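Local coordinates for lectin (Cicer arietinum, PDB 3V6N), which agglutinates red blood cells and is a plant albumin with a four-bladed hemopexin-type beta-propeller that binds calcium and sodium ions, at residues Asp24-Leu29 and Val40-Ser45; Tyr51-Lys56 and Asp93-Ile98; Lys56-Thr61 and Glu80-Arg85. One frame throughout, in Å; residues are numbered along the deposited sequence.

Interaction 1: Asp24-Leu29 and Val40-Ser45; sequences DKYVLL and VLYGPS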
ATOM      1  N   ASP A  24     -13.787  -1.488  -6.680  1.00 17.13           N
ATOM      2  CA  ASP A  24     -13.008  -0.261  -6.638  1.00 17.17           C
ATOM      3  C   ASP A  24     -13.890   0.989  -6.830  1.00 16.84           C
ATOM      4  O   ASP A  24     -13.404   2.066  -7.179  1.00 16.70           O
ATOM      5  CB  ASP A  24     -11.858  -0.316  -7.658  1.00 17.96           C
ATOM      6  CG  ASP A  24     -12.339  -0.533  -9.097  1.00 18.50           C
ATOM      7  OD1 ASP A  24     -13.497  -0.938  -9.320  1.00 18.65           O
ATOM      8  OD2 ASP A  24     -11.543  -0.290 -10.016  1.00 19.26           O
ATOM      9  N   LYS A  25     -15.181   0.825  -6.581  1.00 16.37           N
ATOM     10  CA  LYS A  25     -16.156   1.880  -6.774  1.00 16.70           C
ATOM     11  C   LYS A  25     -16.908   2.188  -5.476  1.00 16.27           C
ATOM     12  O   LYS A  25     -16.770   1.472  -4.459  1.00 15.61           O
ATOM     13  CB  LYS A  25     -17.161   1.490  -7.872  1.00 18.01           C
ATOM     14  CG  LYS A  25     -16.564   1.410  -9.283  1.00 19.86           C
ATOM     15  CD  LYS A  25     -17.680   1.248 -10.313  1.00 21.67           C
ATOM     16  CE  LYS A  25     -17.174   1.262 -11.755  1.00 23.19           C
ATOM     17  NZ  LYS A  25     -18.269   1.697 -12.674  1.00 24.69           N
ATOM     18  N   TYR A  26     -17.708   3.249  -5.524  1.00 15.65           N
ATOM     19  CA  TYR A  26     -18.615   3.566  -4.438  1.00 15.56           C
ATOM     20  C   TYR A  26     -19.905   4.247  -4.892  1.00 15.47           C
ATOM     21  O   TYR A  26     -19.987   4.793  -6.009  1.00 15.07           O
ATOM     22  CB  TYR A  26     -17.920   4.431  -3.386  1.00 15.30           C
ATOM     23  CG  TYR A  26     -17.760   5.888  -3.752  1.00 15.88           C
ATOM     24  CD1 TYR A  26     -16.800   6.301  -4.684  1.00 16.27           C
ATOM     25  CD2 TYR A  26     -18.538   6.860  -3.142  1.00 16.21           C
ATOM     26  CE1 TYR A  26     -16.637   7.638  -5.007  1.00 16.80           C
ATOM     27  CE2 TYR A  26     -18.384   8.209  -3.460  1.00 16.79           C
ATOM     28  CZ  TYR A  26     -17.437   8.586  -4.394  1.00 17.13           C
ATOM     29  OH  TYR A  26     -17.266   9.916  -4.700  1.00 17.97           O
ATOM     30  N   VAL A  27     -20.876   4.214  -3.983  1.00 15.00           N
ATOM     31  CA  VAL A  27     -22.133   4.941  -4.071  1.00 15.93           C
ATOM     32  C   VAL A  27     -22.380   5.715  -2.766  1.00 15.68           C
ATOM     33  O   VAL A  27     -22.071   5.237  -1.657  1.00 15.08           O
ATOM     34  CB  VAL A  27     -23.297   3.950  -4.346  1.00 16.79           C
ATOM     35  CG1 VAL A  27     -24.655   4.546  -4.036  1.00 17.26           C
ATOM     36  CG2 VAL A  27     -23.255   3.482  -5.799  1.00 17.29           C
ATOM     37  N   LEU A  28     -22.936   6.913  -2.906  1.00 15.58           N
ATOM     38  CA  LEU A  28     -23.460   7.650  -1.778  1.00 15.19           C
ATOM     39  C   LEU A  28     -24.960   7.470  -1.791  1.00 15.87           C
ATOM     40  O   LEU A  28     -25.624   7.838  -2.770  1.00 15.72           O
ATOM     41  CB  LEU A  28     -23.125   9.143  -1.891  1.00 14.98           C
ATOM     42  CG  LEU A  28     -23.821  10.093  -0.887  1.00 14.81           C
ATOM     43  CD1 LEU A  28     -23.620   9.645   0.559  1.00 14.07           C
ATOM     44  CD2 LEU A  28     -23.334  11.531  -1.090  1.00 14.82           C
ATOM     45  N   LEU A  29     -25.489   6.916  -0.699  1.00 15.78           N
ATOM     46  CA  LEU A  29     -26.902   6.572  -0.630  1.00 16.62           C
ATOM     47  C   LEU A  29     -27.645   7.396   0.438  1.00 17.06           C
ATOM     48  O   LEU A  29     -27.117   7.596   1.538  1.00 16.40           O
ATOM     49  CB  LEU A  29     -27.065   5.069  -0.341  1.00 16.55           C
ATOM     50  CG  LEU A  29     -28.473   4.458  -0.358  1.00 16.94           C
ATOM     51  CD1 LEU A  29     -29.009   4.286  -1.772  1.00 17.37           C
ATOM     52  CD2 LEU A  29     -28.451   3.120   0.354  1.00 17.06           C
ATOM     53  N   VAL A  40     -30.011   7.056  -4.702  1.00 22.87           N
ATOM     54  CA  VAL A  40     -28.579   7.155  -4.950  1.00 23.19           C
ATOM     55  C   VAL A  40     -28.272   8.614  -5.213  1.00 23.54           C
ATOM     56  O   VAL A  40     -28.757   9.182  -6.191  1.00 25.09           O
ATOM     57  CB  VAL A  40     -28.166   6.295  -6.163  1.00 22.74           C
ATOM     58  CG1 VAL A  40     -26.707   6.564  -6.550  1.00 22.08           C
ATOM     59  CG2 VAL A  40     -28.397   4.818  -5.856  1.00 21.91           C
ATOM     60  N   LEU A  41     -27.491   9.225  -4.329  1.00 23.15           N
ATOM     61  CA  LEU A  41     -27.188  10.648  -4.445  1.00 23.31           C
ATOM     62  C   LEU A  41     -25.930  10.921  -5.259  1.00 23.88           C
ATOM     63  O   LEU A  41     -25.705  12.047  -5.710  1.00 24.08           O
ATOM     64  CB  LEU A  41     -27.038  11.273  -3.063  1.00 23.42           C
ATOM     65  CG  LEU A  41     -28.241  11.263  -2.130  1.00 23.76           C
ATOM     66  CD1 LEU A  41     -27.779  11.804  -0.788  1.00 23.72           C
ATOM     67  CD2 LEU A  41     -29.391  12.099  -2.695  1.00 24.12           C
ATOM     68  N   TYR A  42     -25.093   9.906  -5.419  1.00 23.05           N
ATOM     69  CA  TYR A  42     -23.839  10.071  -6.160  1.00 24.14           C
ATOM     70  C   TYR A  42     -23.270   8.704  -6.499  1.00 22.49           C
ATOM     71  O   TYR A  42     -23.271   7.796  -5.664  1.00 20.85           O
ATOM     72  CB  TYR A  42     -22.816  10.873  -5.342  1.00 24.70           C
ATOM     73  CG  TYR A  42     -21.628  11.336  -6.142  1.00 26.71           C
ATOM     74  CD1 TYR A  42     -21.695  12.501  -6.916  1.00 27.86           C
ATOM     75  CD2 TYR A  42     -20.429  10.624  -6.129  1.00 26.89           C
ATOM     76  CE1 TYR A  42     -20.602  12.936  -7.657  1.00 28.53           C
ATOM     77  CE2 TYR A  42     -19.334  11.052  -6.870  1.00 27.76           C
ATOM     78  CZ  TYR A  42     -19.431  12.209  -7.633  1.00 28.70           C
ATOM     79  OH  TYR A  42     -18.345  12.654  -8.359  1.00 29.70           O
ATOM     80  N   GLY A  43     -22.787   8.570  -7.726  1.00 21.99           N
ATOM     81  CA  GLY A  43     -22.225   7.303  -8.186  1.00 21.10           C
ATOM     82  C   GLY A  43     -23.240   6.462  -8.933  1.00 21.11           C
ATOM     83  O   GLY A  43     -24.329   6.926  -9.231  1.00 20.70           O
ATOM     84  N   PRO A  44     -22.885   5.213  -9.247  1.00 21.06           N
ATOM     85  CA  PRO A  44     -21.602   4.628  -8.864  1.00 20.83           C
ATOM     86  C   PRO A  44     -20.402   5.293  -9.546  1.00 21.02           C
ATOM     87  O   PRO A  44     -20.446   5.651 -10.729  1.00 21.18           O
ATOM     88  CB  PRO A  44     -21.744   3.137  -9.229  1.00 21.53           C
ATOM     89  CG  PRO A  44     -22.867   3.080 -10.213  1.00 22.10           C
ATOM     90  CD  PRO A  44     -23.756   4.271  -9.968  1.00 21.66           C
ATOM     91  N   SER A  45     -19.343   5.474  -8.765  1.00 20.06           N
ATOM     92  CA  SER A  45     -18.167   6.194  -9.202  1.00 19.32           C
ATOM     93  C   SER A  45     -16.911   5.430  -8.780  1.00 18.22           C
ATOM     94  O   SER A  45     -16.894   4.804  -7.728  1.00 17.75           O
ATOM     95  CB  SER A  45     -18.184   7.586  -8.563  1.00 19.03           C
ATOM     96  OG  SER A  45     -16.935   8.247  -8.703  1.00 19.74           O
TER
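Val40 sets its two methyls against two residues of the facing strand: CG1 lies 3.8 Å from Val27 CG1, the side chains crossing at about a right angle, while CG2 turns to Leu29 CD1. At Leu41 the backbone takes over, Leu41 N giving a 2.8 Å hydrogen bond to Leu28 O; Tyr42 N adds a weak one to the same oxygen. Two residues thus stand against Leu28, a classic beta bulge in the outermost strand pair of the first blade of this four-bladed hemopexin propeller, where strand 25-30 meets the strands 39-41 and 43-46. Tyr42 O accepts an almost straight bond from Leu28 N (N-H...O 169°). Tyr42 CG stands anti to its own backbone N (chi1 -167°), and the side chain crosses that of Tyr26 at a slant, its CE2 within 3.2 Å of Tyr26 OH. Gly43, at a positive phi of 95°, carries the chain past Tyr26 O, and a cis peptide leads into Pro44. The proline lies beside Val27, its CB 3.8 Å from Val27 CG2, and its CA offers a CH...O contact to Tyr26 O at 3.3 Å. Ser45 then pairs both ways with Tyr26: Ser45 N reaches Tyr26 O at 2.9 Å, and Tyr26 N reaches Ser45 O at 2.8 Å.

Interaction 2: Tyr51-Lys56 and Asp93-Ile98; sequences YKSLAK and DKDKII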
ATOM      1  N   TYR A  51     -12.885  10.619  -4.976  1.00 21.64           N
ATOM      2  CA  TYR A  51     -11.992  11.118  -3.932  1.00 22.82           C
ATOM      3  C   TYR A  51     -10.612  11.420  -4.504  1.00 22.46           C
ATOM      4  O   TYR A  51      -9.748  10.533  -4.573  1.00 22.54           O
ATOM      5  CB  TYR A  51     -11.844  10.079  -2.827  1.00 24.15           C
ATOM      6  CG  TYR A  51     -13.071   9.878  -2.002  1.00 26.38           C
ATOM      7  CD1 TYR A  51     -13.272  10.618  -0.848  1.00 26.89           C
ATOM      8  CD2 TYR A  51     -14.042   8.938  -2.375  1.00 27.42           C
ATOM      9  CE1 TYR A  51     -14.402  10.440  -0.081  1.00 29.13           C
ATOM     10  CE2 TYR A  51     -15.183   8.754  -1.617  1.00 28.54           C
ATOM     11  CZ  TYR A  51     -15.355   9.504  -0.470  1.00 29.38           C
ATOM     12  OH  TYR A  51     -16.478   9.327   0.306  1.00 29.93           O
ATOM     13  N   LYS A  52     -10.407  12.665  -4.916  1.00 22.78           N
ATOM     14  CA  LYS A  52      -9.124  13.104  -5.479  1.00 23.49           C
ATOM     15  C   LYS A  52      -7.924  12.774  -4.582  1.00 22.16           C
ATOM     16  O   LYS A  52      -6.890  12.305  -5.070  1.00 22.13           O
ATOM     17  CB  LYS A  52      -9.148  14.613  -5.781  1.00 25.83           C
ATOM     18  CG  LYS A  52      -9.308  14.970  -7.253  1.00 28.49           C
ATOM     19  CD  LYS A  52     -10.438  14.211  -7.940  1.00 30.79           C
ATOM     20  CE  LYS A  52     -10.665  14.730  -9.364  1.00 33.23           C
ATOM     21  NZ  LYS A  52     -11.730  13.961 -10.083  1.00 34.56           N
ATOM     22  N   SER A  53      -8.059  13.002  -3.279  1.00 20.27           N
ATOM     23  CA  SER A  53      -6.969  12.685  -2.361  1.00 20.13           C
ATOM     24  C   SER A  53      -6.565  11.190  -2.397  1.00 19.35           C
ATOM     25  O   SER A  53      -5.452  10.843  -1.990  1.00 19.56           O
ATOM     26  CB  SER A  53      -7.307  13.123  -0.931  1.00 20.04           C
ATOM     27  OG  SER A  53      -8.365  12.337  -0.392  1.00 20.20           O
ATOM     28  N   LEU A  54      -7.449  10.326  -2.895  1.00 17.82           N
ATOM     29  CA  LEU A  54      -7.167   8.896  -2.907  1.00 17.68           C
ATOM     30  C   LEU A  54      -6.711   8.377  -4.264  1.00 17.83           C
ATOM     31  O   LEU A  54      -6.341   7.217  -4.377  1.00 17.94           O
ATOM     32  CB  LEU A  54      -8.366   8.067  -2.385  1.00 17.02           C
ATOM     33  CG  LEU A  54      -8.891   8.301  -0.964  1.00 17.06           C
ATOM     34  CD1 LEU A  54     -10.018   7.339  -0.584  1.00 16.58           C
ATOM     35  CD2 LEU A  54      -7.768   8.235   0.061  1.00 17.04           C
ATOM     36  N   ALA A  55      -6.693   9.259  -5.267  1.00 18.04           N
ATOM     37  CA  ALA A  55      -6.457   8.880  -6.657  1.00 18.29           C
ATOM     38  C   ALA A  55      -5.182   8.092  -6.904  1.00 18.70           C
ATOM     39  O   ALA A  55      -5.203   7.146  -7.678  1.00 20.09           O
ATOM     40  CB  ALA A  55      -6.497  10.110  -7.583  1.00 17.90           C
ATOM     41  N   LYS A  56      -4.068   8.501  -6.314  1.00 18.37           N
ATOM     42  CA  LYS A  56      -2.811   7.776  -6.552  1.00 18.68           C
ATOM     43  C   LYS A  56      -2.369   7.022  -5.290  1.00 17.43           C
ATOM     44  O   LYS A  56      -1.233   7.170  -4.854  1.00 17.89           O
ATOM     45  CB  LYS A  56      -1.682   8.733  -7.043  1.00 19.28           C
ATOM     46  CG  LYS A  56      -2.044   9.727  -8.158  1.00 20.51           C
ATOM     47  CD  LYS A  56      -2.641   9.064  -9.369  1.00 20.70           C
ATOM     48  CE  LYS A  56      -1.679   8.039  -9.934  1.00 21.64           C
ATOM     49  NZ  LYS A  56      -2.291   6.690 -10.034  1.00 22.69           N
ATOM     50  N   ASP A  93     -15.379  19.117  -2.401  1.00 36.28           N
ATOM     51  CA  ASP A  93     -14.143  18.868  -3.121  1.00 36.96           C
ATOM     52  C   ASP A  93     -13.011  18.563  -2.147  1.00 33.89           C
ATOM     53  O   ASP A  93     -11.949  18.114  -2.544  1.00 33.63           O
ATOM     54  CB  ASP A  93     -13.781  20.152  -3.875  1.00 42.76           C
ATOM     55  CG  ASP A  93     -13.544  19.923  -5.354  1.00 47.34           C
ATOM     56  OD1 ASP A  93     -13.879  18.822  -5.858  1.00 50.64           O
ATOM     57  OD2 ASP A  93     -13.045  20.864  -6.016  1.00 50.69           O
ATOM     58  N   LYS A  94     -13.260  18.815  -0.867  1.00 32.48           N
ATOM     59  CA  LYS A  94     -12.214  18.979   0.139  1.00 30.14           C
ATOM     60  C   LYS A  94     -11.627  17.724   0.802  1.00 27.04           C
ATOM     61  O   LYS A  94     -10.969  17.859   1.827  1.00 26.65           O
ATOM     62  CB  LYS A  94     -12.718  19.922   1.246  1.00 32.27           C
ATOM     63  CG  LYS A  94     -12.599  21.405   0.916  1.00 35.62           C
ATOM     64  CD  LYS A  94     -13.919  22.000   0.447  1.00 35.85           C
ATOM     65  CE  LYS A  94     -13.679  22.958  -0.714  1.00 36.68           C
ATOM     66  NZ  LYS A  94     -14.592  24.132  -0.671  1.00 35.31           N
ATOM     67  N   ASP A  95     -11.850  16.528   0.254  1.00 24.40           N
ATOM     68  CA  ASP A  95     -11.366  15.297   0.920  1.00 23.01           C
ATOM     69  C   ASP A  95      -9.840  15.287   1.065  1.00 22.39           C
ATOM     70  O   ASP A  95      -9.129  15.792   0.199  1.00 21.58           O
ATOM     71  CB  ASP A  95     -11.802  14.048   0.161  1.00 22.67           C
ATOM     72  CG  ASP A  95     -11.393  14.095  -1.290  1.00 22.99           C
ATOM     73  OD1 ASP A  95     -11.900  14.985  -2.002  1.00 24.13           O
ATOM     74  OD2 ASP A  95     -10.550  13.288  -1.703  1.00 21.92           O
ATOM     75  N   LYS A  96      -9.340  14.725   2.161  1.00 21.46           N
ATOM     76  CA  LYS A  96      -7.892  14.629   2.349  1.00 21.69           C
ATOM     77  C   LYS A  96      -7.513  13.482   3.280  1.00 20.77           C
ATOM     78  O   LYS A  96      -8.288  13.093   4.157  1.00 20.81           O
ATOM     79  CB  LYS A  96      -7.317  15.958   2.866  1.00 23.26           C
ATOM     80  CG  LYS A  96      -7.509  16.170   4.357  1.00 25.60           C
ATOM     81  CD  LYS A  96      -7.797  17.630   4.668  1.00 28.33           C
ATOM     82  CE  LYS A  96      -7.723  17.905   6.158  1.00 29.46           C
ATOM     83  NZ  LYS A  96      -7.925  19.353   6.426  1.00 31.47           N
ATOM     84  N   ILE A  97      -6.318  12.938   3.082  1.00 19.44           N
ATOM     85  CA  ILE A  97      -5.773  11.978   4.028  1.00 18.58           C
ATOM     86  C   ILE A  97      -5.194  12.732   5.221  1.00 18.43           C
ATOM     87  O   ILE A  97      -4.323  13.576   5.066  1.00 18.85           O
ATOM     88  CB  ILE A  97      -4.715  11.052   3.382  1.00 17.98           C
ATOM     89  CG1 ILE A  97      -5.347  10.262   2.226  1.00 17.76           C
ATOM     90  CG2 ILE A  97      -4.101  10.110   4.424  1.00 17.65           C
ATOM     91  CD1 ILE A  97      -4.388   9.363   1.464  1.00 17.59           C
ATOM     92  N   ILE A  98      -5.684  12.427   6.410  1.00 17.82           N
ATOM     93  CA  ILE A  98      -5.150  13.035   7.627  1.00 18.50           C
ATOM     94  C   ILE A  98      -3.948  12.247   8.151  1.00 19.05           C
ATOM     95  O   ILE A  98      -2.926  12.841   8.494  1.00 19.41           O
ATOM     96  CB  ILE A  98      -6.238  13.151   8.713  1.00 18.46           C
ATOM     97  CG1 ILE A  98      -7.358  14.062   8.217  1.00 18.86           C
ATOM     98  CG2 ILE A  98      -5.655  13.683  10.019  1.00 18.97           C
ATOM     99  CD1 ILE A  98      -8.627  13.960   9.035  1.00 19.14           C
TER
HETATM  100  O   HOH W   1     -12.489  14.778  -4.725  1.00 24.05           O
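Ser53 and Asp95 hold together the loop that joins two helices, 47-50 and 58-62, and the start of strand 96-103, the outer strand of the second propeller blade. The tight part centres on one oxygen, Asp95 OD2, which accepts from both Ser53 N (3.0 Å) and Ser53 OG (2.7 Å). The amide arrives on the syn side and the hydroxyl on the anti side, both tilted out of the carboxylate plane toward the same face. Ser53 OG stands between its own backbone N and carbonyl carbon (chi1 68°), which places it close to its own amide and lets one residue grip the acceptor twice. Such a double grip probably stabilises the ionised carboxylate. Beside it the Tyr51 ring turns an edge to Asp95, CD1 lying 3.9 Å from Asp95 CB, with ring and carboxylate planes 88° apart. Next to this polar knot the buried Leu54 and Ile97 cross obliquely, Leu54 CD2 lying 3.8 Å from Ile97 CG1, and Ile97 also packs on Lys56 of the second subunit.

The other flank is looser. Lys96 points away from the loop, exposed Lys52 sends its NZ back to Asp49 O, and Asp95 OD1 reaches the loop through solvent. A single water accepts from Lys52 N at 3.0 Å and donates to Asp95 OD1 at 2.8 Å.

Interaction 3: Lys56-Thr61 and Glu80-Arg85; sequences KTIFGT and ENFCAR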
ATOM      1  N   LYS A  56      -4.068   8.501  -6.314  1.00 18.37           N
ATOM      2  CA  LYS A  56      -2.811   7.776  -6.552  1.00 18.68           C
ATOM      3  C   LYS A  56      -2.369   7.022  -5.290  1.00 17.43           C
ATOM      4  O   LYS A  56      -1.233   7.170  -4.854  1.00 17.89           O
ATOM      5  CB  LYS A  56      -1.682   8.733  -7.043  1.00 19.28           C
ATOM      6  CG  LYS A  56      -2.044   9.727  -8.158  1.00 20.51           C
ATOM      7  CD  LYS A  56      -2.641   9.064  -9.369  1.00 20.70           C
ATOM      8  CE  LYS A  56      -1.679   8.039  -9.934  1.00 21.64           C
ATOM      9  NZ  LYS A  56      -2.291   6.690 -10.034  1.00 22.69           N
ATOM     10  N   THR A  57      -3.290   6.256  -4.688  1.00 16.35           N
ATOM     11  CA  THR A  57      -3.010   5.443  -3.501  1.00 15.07           C
ATOM     12  C   THR A  57      -3.527   4.028  -3.762  1.00 14.84           C
ATOM     13  O   THR A  57      -4.241   3.790  -4.744  1.00 14.67           O
ATOM     14  CB  THR A  57      -3.653   6.000  -2.185  1.00 14.58           C
ATOM     15  OG1 THR A  57      -5.079   5.880  -2.237  1.00 13.71           O
ATOM     16  CG2 THR A  57      -3.262   7.471  -1.901  1.00 14.54           C
ATOM     17  N   ILE A  58      -3.170   3.086  -2.887  1.00 14.16           N
ATOM     18  CA  ILE A  58      -3.701   1.717  -2.991  1.00 14.44           C
ATOM     19  C   ILE A  58      -5.229   1.674  -2.891  1.00 13.95           C
ATOM     20  O   ILE A  58      -5.866   0.792  -3.455  1.00 13.93           O
ATOM     21  CB  ILE A  58      -3.088   0.792  -1.925  1.00 14.34           C
ATOM     22  CG1 ILE A  58      -3.440   1.308  -0.522  1.00 14.20           C
ATOM     23  CG2 ILE A  58      -1.587   0.647  -2.191  1.00 14.36           C
ATOM     24  CD1 ILE A  58      -2.718   0.646   0.628  1.00 14.84           C
ATOM     25  N   PHE A  59      -5.807   2.632  -2.170  1.00 13.77           N
ATOM     26  CA  PHE A  59      -7.272   2.755  -2.084  1.00 13.89           C
ATOM     27  C   PHE A  59      -7.866   3.130  -3.440  1.00 13.91           C
ATOM     28  O   PHE A  59      -8.872   2.565  -3.850  1.00 13.60           O
ATOM     29  CB  PHE A  59      -7.669   3.751  -0.992  1.00 13.42           C
ATOM     30  CG  PHE A  59      -6.986   3.496   0.313  1.00 13.72           C
ATOM     31  CD1 PHE A  59      -7.363   2.420   1.113  1.00 13.50           C
ATOM     32  CD2 PHE A  59      -5.946   4.306   0.741  1.00 13.91           C
ATOM     33  CE1 PHE A  59      -6.730   2.172   2.317  1.00 13.53           C
ATOM     34  CE2 PHE A  59      -5.306   4.053   1.953  1.00 14.10           C
ATOM     35  CZ  PHE A  59      -5.699   2.988   2.741  1.00 13.68           C
ATOM     36  N   GLY A  60      -7.208   4.056  -4.145  1.00 14.36           N
ATOM     37  CA  GLY A  60      -7.668   4.504  -5.463  1.00 14.54           C
ATOM     38  C   GLY A  60      -7.533   3.384  -6.478  1.00 15.21           C
ATOM     39  O   GLY A  60      -8.378   3.225  -7.341  1.00 15.60           O
ATOM     40  N   THR A  61      -6.460   2.605  -6.377  1.00 15.58           N
ATOM     41  CA  THR A  61      -6.263   1.474  -7.272  1.00 15.77           C
ATOM     42  C   THR A  61      -7.249   0.325  -6.975  1.00 15.71           C
ATOM     43  O   THR A  61      -7.930  -0.123  -7.880  1.00 15.33           O
ATOM     44  CB  THR A  61      -4.813   0.961  -7.225  1.00 15.90           C
ATOM     45  OG1 THR A  61      -3.919   2.044  -7.514  1.00 16.04           O
ATOM     46  CG2 THR A  61      -4.596  -0.169  -8.259  1.00 15.99           C
ATOM     47  N   GLU A  80      -6.787  -4.469   2.685  1.00 14.03           N
ATOM     48  CA  GLU A  80      -5.950  -5.549   3.204  1.00 15.37           C
ATOM     49  C   GLU A  80      -5.284  -5.129   4.522  1.00 16.20           C
ATOM     50  O   GLU A  80      -5.971  -4.684   5.453  1.00 16.80           O
ATOM     51  CB  GLU A  80      -4.921  -5.994   2.153  1.00 15.85           C
ATOM     52  CG  GLU A  80      -5.538  -6.736   0.966  1.00 16.68           C
ATOM     53  CD  GLU A  80      -4.524  -7.124  -0.113  1.00 17.29           C
ATOM     54  OE1 GLU A  80      -3.316  -6.865   0.052  1.00 17.79           O
ATOM     55  OE2 GLU A  80      -4.939  -7.703  -1.138  1.00 18.15           O
ATOM     56  N   ASN A  81      -3.959  -5.206   4.601  1.00 17.14           N
ATOM     57  CA  ASN A  81      -3.287  -4.861   5.861  1.00 18.28           C
ATOM     58  C   ASN A  81      -2.975  -3.366   6.114  1.00 17.42           C
ATOM     59  O   ASN A  81      -2.319  -3.032   7.090  1.00 17.36           O
ATOM     60  CB  ASN A  81      -2.100  -5.807   6.141  1.00 20.34           C
ATOM     61  CG  ASN A  81      -0.807  -5.374   5.486  1.00 22.38           C
ATOM     62  OD1 ASN A  81       0.180  -6.123   5.472  1.00 25.84           O
ATOM     63  ND2 ASN A  81      -0.772  -4.157   5.000  1.00 23.77           N
ATOM     64  N   PHE A  82      -3.485  -2.483   5.259  1.00 16.83           N
ATOM     65  CA  PHE A  82      -3.228  -1.039   5.365  1.00 16.08           C
ATOM     66  C   PHE A  82      -4.483  -0.256   5.725  1.00 15.76           C
ATOM     67  O   PHE A  82      -5.581  -0.653   5.374  1.00 15.30           O
ATOM     68  CB  PHE A  82      -2.643  -0.495   4.055  1.00 16.00           C
ATOM     69  CG  PHE A  82      -1.316  -1.099   3.695  1.00 16.59           C
ATOM     70  CD1 PHE A  82      -1.245  -2.209   2.858  1.00 16.97           C
ATOM     71  CD2 PHE A  82      -0.137  -0.585   4.225  1.00 16.52           C
ATOM     72  CE1 PHE A  82      -0.015  -2.779   2.539  1.00 17.19           C
ATOM     73  CE2 PHE A  82       1.082  -1.150   3.907  1.00 16.89           C
ATOM     74  CZ  PHE A  82       1.140  -2.253   3.065  1.00 16.92           C
ATOM     75  N   CYS A  83      -4.305   0.862   6.426  1.00 15.73           N
ATOM     76  CA  CYS A  83      -5.410   1.737   6.758  1.00 16.21           C
ATOM     77  C   CYS A  83      -5.013   3.214   6.704  1.00 15.81           C
ATOM     78  O   CYS A  83      -3.828   3.552   6.677  1.00 15.89           O
ATOM     79  CB  CYS A  83      -5.981   1.388   8.139  1.00 16.85           C
ATOM     80  SG  CYS A  83      -4.786   1.483   9.474  1.00 19.69           S
ATOM     81  N   ALA A  84      -6.012   4.081   6.671  1.00 15.17           N
ATOM     82  CA  ALA A  84      -5.772   5.522   6.689  1.00 15.85           C
ATOM     83  C   ALA A  84      -6.925   6.226   7.391  1.00 15.82           C
ATOM     84  O   ALA A  84      -8.052   5.712   7.412  1.00 15.44           O
ATOM     85  CB  ALA A  84      -5.590   6.063   5.264  1.00 15.21           C
ATOM     86  N   ARG A  85      -6.640   7.381   7.982  1.00 16.40           N
ATOM     87  CA  ARG A  85      -7.695   8.249   8.506  1.00 17.51           C
ATOM     88  C   ARG A  85      -7.954   9.366   7.495  1.00 16.73           C
ATOM     89  O   ARG A  85      -7.031  10.096   7.122  1.00 16.06           O
ATOM     90  CB  ARG A  85      -7.301   8.835   9.865  1.00 19.66           C
ATOM     91  CG  ARG A  85      -8.463   9.527  10.563  1.00 22.83           C
ATOM     92  CD  ARG A  85      -7.996  10.716  11.385  1.00 26.85           C
ATOM     93  NE  ARG A  85      -7.225  10.384  12.586  1.00 31.80           N
ATOM     94  CZ  ARG A  85      -7.728  10.146  13.809  1.00 37.52           C
ATOM     95  NH1 ARG A  85      -9.047  10.147  14.032  1.00 39.98           N
ATOM     96  NH2 ARG A  85      -6.900   9.888  14.832  1.00 37.63           N
TER
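Phe59 and Ile58, in the first turn of helix 58-62, press on Phe82 and Ala84 of strand 82-87, and the contact between helix and strand is apolar. Phe59 can be followed outward. Its CB still belongs to the helix start, 3.6 Å from Thr57 OG1, the N-cap oxygen that also accepts a weak capping bond from Phe59 N. CG lies anti to the carbonyl carbon (chi1 -50°), and the ring beyond it reaches the strand. CD2 remains near the cap, 3.5 Å from Thr57 OG1. Farther out, CE1 brings its edge toward Phe82 O, which lies near the ring plane but at 4.3 Å, a loose approach. CE2 meets Ala84 CB at 3.9 Å, and the tip atom CZ sits 4.0 Å from Cys83 C, resting on the strand backbone between the two side chains that face the helix. One face of this ring is covered by Ile58 CG1, 4.0 Å above its centre. The isoleucine's chi1 of 61° puts CG1 in the crowded position between backbone N and carbonyl carbon, over that ring; CD1 beyond it meets Phe82 CB at 3.6 Å. The two side chains cross at about a right angle there. Asn81 CG lies over one face of the Phe82 ring, offset toward the rim.

Ile58 and Phe82 also pack against Phe82 and Ile58 of the second subunit. The short helix packs against the second propeller blade: Phe59 also touches Ile77 and Tyr79 of strand 74-79, and Thr57 touches Ile97 of strand 96-103.

How the interactions relate
Interaction 1 is backbone pairing inside the first blade, partly buried, whereas interaction 2, also partly buried, combines a polar, partly water-bridged grip with a small apolar contact at the outer strand of the second; interaction 3 is fully buried and apolar on that same blade. Interactions 2 and 3 share Lys56 and reach adjacent strands, where Ile98 N lies 2.8 Å from Arg85 O, a probable hydrogen bond; interaction 3 is nested in the loop that interaction 2 closes, and both touch the second subunit, unlike interaction 1. Interaction 1 is tied to interaction 2 by the rings of Tyr26 and Tyr51, and to interaction 3 by Asp24 packing on Thr61.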